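Local coordinates for peptide ABC transporter, peptide-binding protein (Thermus thermophilus, PDB 2D5W) that binds oligopeptides, as in this complex with a pentapeptide, and probably delivers them to an ABC transporter for import across the membrane, at residues V273-D278 against P553-K558; F297-I302 against F549-Y554. All coordinates share one frame; numbering follows the deposited sequence.

Contact 1: residues V273-D278 against P553-K558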
loop_
_atom_site.group_PDB
_atom_site.type_symbol
_atom_site.label_atom_id
_atom_site.label_comp_id
_atom_site.label_asym_id
_atom_site.label_seq_id
_atom_site.Cartn_x
_atom_site.Cartn_y
_atom_site.Cartn_z
ATOM N N VAL A 273 -7.634 -1.660 7.767
ATOM C CA VAL A 273 -6.463 -1.884 8.616
ATOM C C VAL A 273 -6.967 -1.876 10.057
ATOM O O VAL A 273 -6.890 -0.869 10.768
ATOM C CB VAL A 273 -5.393 -0.784 8.423
ATOM C CG1 VAL A 273 -4.145 -1.135 9.218
ATOM C CG2 VAL A 273 -5.053 -0.643 6.947
ATOM N N SER A 274 -7.492 -3.018 10.482
ATOM C CA SER A 274 -8.057 -3.136 11.816
ATOM C C SER A 274 -7.828 -4.511 12.426
ATOM O O SER A 274 -6.746 -4.789 12.938
ATOM C CB SER A 274 -9.557 -2.803 11.767
ATOM O OG SER A 274 -10.241 -3.596 10.811
ATOM N N LEU A 275 -8.847 -5.363 12.364
ATOM C CA LEU A 275 -8.787 -6.710 12.919
ATOM C C LEU A 275 -8.225 -7.705 11.922
ATOM O O LEU A 275 -8.337 -7.519 10.711
ATOM C CB LEU A 275 -10.189 -7.163 13.328
ATOM C CG LEU A 275 -10.973 -6.237 14.257
ATOM C CD1 LEU A 275 -12.378 -6.796 14.469
ATOM C CD2 LEU A 275 -10.240 -6.094 15.581
ATOM N N THR A 276 -7.628 -8.774 12.432
ATOM C CA THR A 276 -7.088 -9.794 11.553
ATOM C C THR A 276 -8.148 -10.877 11.332
ATOM O O THR A 276 -9.147 -10.939 12.051
ATOM C CB THR A 276 -5.768 -10.373 12.113
ATOM O OG1 THR A 276 -5.958 -10.829 13.455
ATOM C CG2 THR A 276 -4.692 -9.292 12.114
ATOM N N PHE A 277 -7.935 -11.709 10.322
ATOM C CA PHE A 277 -8.883 -12.756 9.941
ATOM C C PHE A 277 -9.406 -13.606 11.097
ATOM O O PHE A 277 -10.617 -13.815 11.233
ATOM C CB PHE A 277 -8.228 -13.653 8.890
ATOM C CG PHE A 277 -9.185 -14.563 8.173
ATOM C CD1 PHE A 277 -9.844 -14.138 7.023
ATOM C CD2 PHE A 277 -9.408 -15.855 8.631
ATOM C CE1 PHE A 277 -10.711 -14.991 6.340
ATOM C CE2 PHE A 277 -10.272 -16.715 7.954
ATOM C CZ PHE A 277 -10.923 -16.281 6.806
ATOM N N ASP A 278 -8.490 -14.102 11.919
ATOM C CA ASP A 278 -8.841 -14.931 13.065
ATOM C C ASP A 278 -9.756 -14.198 14.041
ATOM O O ASP A 278 -10.665 -14.790 14.624
ATOM C CB ASP A 278 -7.569 -15.387 13.788
ATOM C CG ASP A 278 -6.661 -14.227 14.169
ATOM O OD1 ASP A 278 -6.337 -14.092 15.368
ATOM O OD2 ASP A 278 -6.266 -13.454 13.270
ATOM N N PRO A 553 -11.478 -8.605 7.193
ATOM C CA PRO A 553 -12.763 -8.777 7.867
ATOM C C PRO A 553 -13.314 -7.380 8.154
ATOM O O PRO A 553 -12.564 -6.475 8.529
ATOM C CB PRO A 553 -12.386 -9.521 9.142
ATOM C CG PRO A 553 -11.042 -8.949 9.465
ATOM C CD PRO A 553 -10.354 -8.860 8.115
ATOM N N TYR A 554 -14.611 -7.195 7.942
ATOM C CA TYR A 554 -15.256 -5.918 8.213
ATOM C C TYR A 554 -16.419 -6.127 9.165
ATOM O O TYR A 554 -17.216 -7.049 8.985
ATOM C CB TYR A 554 -15.767 -5.269 6.924
ATOM C CG TYR A 554 -14.664 -4.785 6.019
ATOM C CD1 TYR A 554 -14.282 -5.518 4.899
ATOM C CD2 TYR A 554 -13.976 -3.607 6.304
ATOM C CE1 TYR A 554 -13.241 -5.089 4.084
ATOM C CE2 TYR A 554 -12.936 -3.172 5.499
ATOM C CZ TYR A 554 -12.574 -3.916 4.395
ATOM O OH TYR A 554 -11.540 -3.487 3.597
ATOM N N VAL A 555 -16.494 -5.288 10.193
ATOM C CA VAL A 555 -17.578 -5.349 11.168
ATOM C C VAL A 555 -18.325 -4.043 10.960
ATOM O O VAL A 555 -17.756 -2.960 11.118
ATOM C CB VAL A 555 -17.039 -5.447 12.605
ATOM C CG1 VAL A 555 -18.199 -5.587 13.589
ATOM C CG2 VAL A 555 -16.106 -6.646 12.718
ATOM N N VAL A 556 -19.600 -4.151 10.603
ATOM C CA VAL A 556 -20.404 -2.980 10.284
ATOM C C VAL A 556 -21.709 -2.934 11.066
ATOM O O VAL A 556 -22.485 -3.890 11.049
ATOM C CB VAL A 556 -20.714 -2.971 8.768
ATOM C CG1 VAL A 556 -21.472 -1.713 8.385
ATOM C CG2 VAL A 556 -19.418 -3.084 7.973
ATOM N N ARG A 557 -21.959 -1.818 11.742
ATOM C CA ARG A 557 -23.179 -1.682 12.525
ATOM C C ARG A 557 -24.410 -1.737 11.636
ATOM O O ARG A 557 -24.435 -1.161 10.546
ATOM C CB ARG A 557 -23.192 -0.363 13.297
ATOM C CG ARG A 557 -24.303 -0.303 14.345
ATOM C CD ARG A 557 -24.518 1.094 14.895
ATOM N NE ARG A 557 -23.304 1.685 15.454
ATOM C CZ ARG A 557 -22.743 1.325 16.606
ATOM N NH1 ARG A 557 -23.277 0.363 17.348
ATOM N NH2 ARG A 557 -21.648 1.942 17.023
ATOM N N LYS A 558 -25.439 -2.432 12.105
ATOM C CA LYS A 558 -26.668 -2.521 11.337
ATOM C C LYS A 558 -27.233 -1.118 11.177
ATOM O O LYS A 558 -27.173 -0.302 12.097
ATOM C CB LYS A 558 -27.659 -3.452 12.038
ATOM C CG LYS A 558 -27.192 -4.903 12.000
ATOM C CD LYS A 558 -28.145 -5.857 12.684
ATOM C CE LYS A 558 -27.655 -7.290 12.542
ATOM N NZ LYS A 558 -27.656 -7.768 11.125
HETATM O O HOH W 1 -12.354 -5.473 10.976
#
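Pro553 presses the CG corner of its ring against the backbone of Leu275 and Thr276, and this is the tight part of the contact. CG lies 3.3 Å from Leu275 O and 3.8 Å from Thr276 O, so the ring rests on two successive carbonyls where the chain of 273-278 passes the strand. A proline suits this place: its compact, rigid ring fits close to a backbone.

On the looser side, two branched side chains barely meet. Leu275 has CG anti to its own carbonyl carbon (chi1 -53°), and chi2 of 176° extends CD1 to 4.1 Å from Val555 CG2, a light apolar touch between side chains set obliquely. No direct hydrogen bond joins the segments. Instead, a water links them by donating both its protons, to Ser274 OG at 2.8 Å and to Pro553 O at 2.7 Å. Since OG accepts from the water and also bonds to the carbonyl of Ser271, the small hydroxyl serves as donor and acceptor at once. The touching residues on this side are buried too, so looseness here does not mean exposure.

Farther along, Thr276 OG1 donates to Asp278 OD2 at 2.6 Å, a bond within 273-278 on the syn side of the carboxylate and 30° out of its plane.

Helix 255-264 packs on both segments, with Leu258 and Leu259 against Leu275 and Val262 against Val555. Val417 of helix 416-431 touches Thr276, while Phe293 of strand 293-308 touches Val555.

Contact 2: residues F297-I302 against F549-Y554; sequences FVPGAI and FRANPY
Ile302 and Asn552 are brought together by their torsions: Ile302 has CG1 anti to its carbonyl carbon (chi1 -51°), chi2 of 162° extends CD1, and Asn552 sets its own CG beside the backbone N (chi1 -69°). CD1 then sits 3.3 Å from Asn552 ND2 and equally near OD1, a methyl nestled against the carboxamide. The other branch, CG2, packs 3.8 Å from Arg550 CB and lies over one face of the guanidinium; the two side chains cross at about a right angle. The Arg550 charge is met by a salt bridge from NH2 to Glu304.

The backbones pair as antiparallel strands. Val298 N bonds to Asn552 O at 2.8 Å and Asn552 N returns to Val298 O at 2.9 Å. The flanking pairs, Phe297 with Pro553 and Pro299 with Ala551, are non-hydrogen-bonded, which suits prolines, as they have no N-H to offer. Phe297 CE1 rests 3.7 Å from Pro553 CB, while on the other face of the sheet Val298 CG2 meets the edge of the Tyr554 ring, 3.8 Å from CD1.

Past Gly300, whose lack of a side chain leaves Ile302 CD1 close by, Ala301 centres an inverse gamma turn. The chain turns a corner there, and one further backbone bond, Arg550 N to Ile302 O at 2.9 Å, still joins the segments.

A basic side chain of the bound peptide packs on Ile302, and Asn552 OD1 makes a weak hydrogen bond to a basic side chain of the peptide, so this antiparallel pair and the corner beyond it form part of the peptide-binding site in a family 5 solute-binding protein.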
loop_
_atom_site.group_PDB
_atom_site.type_symbol
_atom_site.label_atom_id
_atom_site.label_comp_id
_atom_site.label_asym_id
_atom_site.label_seq_id
_atom_site.Cartn_x
_atom_site.Cartn_y
_atom_site.Cartn_z
ATOM N N PHE A 297 -16.111 -10.859 5.127
ATOM C CA PHE A 297 -14.721 -11.159 4.798
ATOM C C PHE A 297 -14.569 -10.876 3.311
ATOM O O PHE A 297 -15.227 -11.503 2.481
ATOM C CB PHE A 297 -14.404 -12.622 5.108
ATOM C CG PHE A 297 -14.402 -12.935 6.575
ATOM C CD1 PHE A 297 -13.233 -12.839 7.320
ATOM C CD2 PHE A 297 -15.578 -13.302 7.219
ATOM C CE1 PHE A 297 -13.235 -13.103 8.687
ATOM C CE2 PHE A 297 -15.592 -13.568 8.588
ATOM C CZ PHE A 297 -14.418 -13.469 9.321
ATOM N N VAL A 298 -13.703 -9.924 2.979
ATOM C CA VAL A 298 -13.508 -9.534 1.591
ATOM C C VAL A 298 -12.128 -9.880 1.058
ATOM O O VAL A 298 -11.122 -9.368 1.537
ATOM C CB VAL A 298 -13.730 -8.011 1.421
ATOM C CG1 VAL A 298 -13.546 -7.609 -0.037
ATOM C CG2 VAL A 298 -15.123 -7.634 1.905
ATOM N N PRO A 299 -12.065 -10.774 0.060
ATOM C CA PRO A 299 -10.763 -11.140 -0.500
ATOM C C PRO A 299 -10.178 -9.958 -1.266
ATOM O O PRO A 299 -10.911 -9.153 -1.837
ATOM C CB PRO A 299 -11.102 -12.312 -1.417
ATOM C CG PRO A 299 -12.261 -12.946 -0.724
ATOM C CD PRO A 299 -13.096 -11.741 -0.353
ATOM N N GLY A 300 -8.858 -9.853 -1.260
ATOM C CA GLY A 300 -8.205 -8.770 -1.967
ATOM C C GLY A 300 -6.782 -9.165 -2.288
ATOM O O GLY A 300 -6.369 -10.290 -2.013
ATOM N N ALA A 301 -6.028 -8.251 -2.881
ATOM C CA ALA A 301 -4.639 -8.521 -3.217
ATOM C C ALA A 301 -3.832 -8.059 -2.011
ATOM O O ALA A 301 -3.212 -6.998 -2.025
ATOM C CB ALA A 301 -4.245 -7.746 -4.466
ATOM N N ILE A 302 -3.863 -8.877 -0.965
ATOM C CA ILE A 302 -3.187 -8.594 0.295
ATOM C C ILE A 302 -2.222 -9.746 0.533
ATOM O O ILE A 302 -2.627 -10.862 0.865
ATOM C CB ILE A 302 -4.215 -8.508 1.435
ATOM C CG1 ILE A 302 -5.345 -7.553 1.033
ATOM C CG2 ILE A 302 -3.538 -8.016 2.709
ATOM C CD1 ILE A 302 -6.610 -7.712 1.851
ATOM N N PHE A 549 -2.115 -15.330 1.576
ATOM C CA PHE A 549 -2.959 -14.300 0.975
ATOM C C PHE A 549 -4.107 -14.039 1.942
ATOM O O PHE A 549 -4.734 -14.971 2.445
ATOM C CB PHE A 549 -3.501 -14.761 -0.380
ATOM C CG PHE A 549 -2.437 -14.961 -1.425
ATOM C CD1 PHE A 549 -1.634 -13.901 -1.831
ATOM C CD2 PHE A 549 -2.253 -16.206 -2.014
ATOM C CE1 PHE A 549 -0.658 -14.083 -2.814
ATOM C CE2 PHE A 549 -1.283 -16.395 -2.995
ATOM C CZ PHE A 549 -0.488 -15.333 -3.395
ATOM N N ARG A 550 -4.384 -12.766 2.186
ATOM C CA ARG A 550 -5.408 -12.366 3.142
ATOM C C ARG A 550 -6.726 -11.860 2.590
ATOM O O ARG A 550 -6.828 -11.451 1.436
ATOM C CB ARG A 550 -4.834 -11.281 4.058
ATOM C CG ARG A 550 -3.701 -11.767 4.933
ATOM C CD ARG A 550 -2.949 -10.628 5.598
ATOM N NE ARG A 550 -3.820 -9.753 6.377
ATOM C CZ ARG A 550 -3.373 -8.750 7.122
ATOM N NH1 ARG A 550 -4.224 -7.994 7.805
ATOM N NH2 ARG A 550 -2.070 -8.503 7.184
ATOM N N ALA A 551 -7.732 -11.907 3.457
ATOM C CA ALA A 551 -9.067 -11.394 3.180
ATOM C C ALA A 551 -9.313 -10.476 4.375
ATOM O O ALA A 551 -9.003 -10.840 5.514
ATOM C CB ALA A 551 -10.095 -12.517 3.156
ATOM N N ASN A 552 -9.840 -9.282 4.123
ATOM C CA ASN A 552 -10.097 -8.331 5.199
ATOM C C ASN A 552 -11.452 -8.534 5.855
ATOM O O ASN A 552 -12.472 -8.641 5.174
ATOM C CB ASN A 552 -10.064 -6.882 4.692
ATOM C CG ASN A 552 -8.681 -6.423 4.275
ATOM O OD1 ASN A 552 -7.678 -6.795 4.880
ATOM N ND2 ASN A 552 -8.626 -5.580 3.250
ATOM N N PRO A 553 -11.478 -8.605 7.193
ATOM C CA PRO A 553 -12.763 -8.777 7.867
ATOM C C PRO A 553 -13.314 -7.380 8.154
ATOM O O PRO A 553 -12.564 -6.475 8.529
ATOM C CB PRO A 553 -12.386 -9.521 9.142
ATOM C CG PRO A 553 -11.042 -8.949 9.465
ATOM C CD PRO A 553 -10.354 -8.860 8.115
ATOM N N TYR A 554 -14.611 -7.195 7.942
ATOM C CA TYR A 554 -15.256 -5.918 8.213
ATOM C C TYR A 554 -16.419 -6.127 9.165
ATOM O O TYR A 554 -17.216 -7.049 8.985
ATOM C CB TYR A 554 -15.767 -5.269 6.924
ATOM C CG TYR A 554 -14.664 -4.785 6.019
ATOM C CD1 TYR A 554 -14.282 -5.518 4.899
ATOM C CD2 TYR A 554 -13.976 -3.607 6.304
ATOM C CE1 TYR A 554 -13.241 -5.089 4.084
ATOM C CE2 TYR A 554 -12.936 -3.172 5.499
ATOM C CZ TYR A 554 -12.574 -3.916 4.395
ATOM O OH TYR A 554 -11.540 -3.487 3.597
#

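How the contacts relate
From the N terminus the chain reaches 273-278, just after edge strand 269-270 of the five-stranded sheet, then 297-302 on strand 293-308, and finally strand 544-557, which serves both contacts. Contact 2 is nested within contact 1: its loop of 246 intervening residues lies inside the 274-residue loop that contact 1 closes, and the two share Pro553 and Tyr554. Their centres are 10 Å apart, and the rings of Phe277 and Phe297 meet between them, with Phe277 CE1 3.5 Å from Phe297 CD1. Contact 2 pairs strands 293-308 and 544-557 of the seven-stranded sheet, and contact 1 sets the chain that follows strand 269-270 against the second of them.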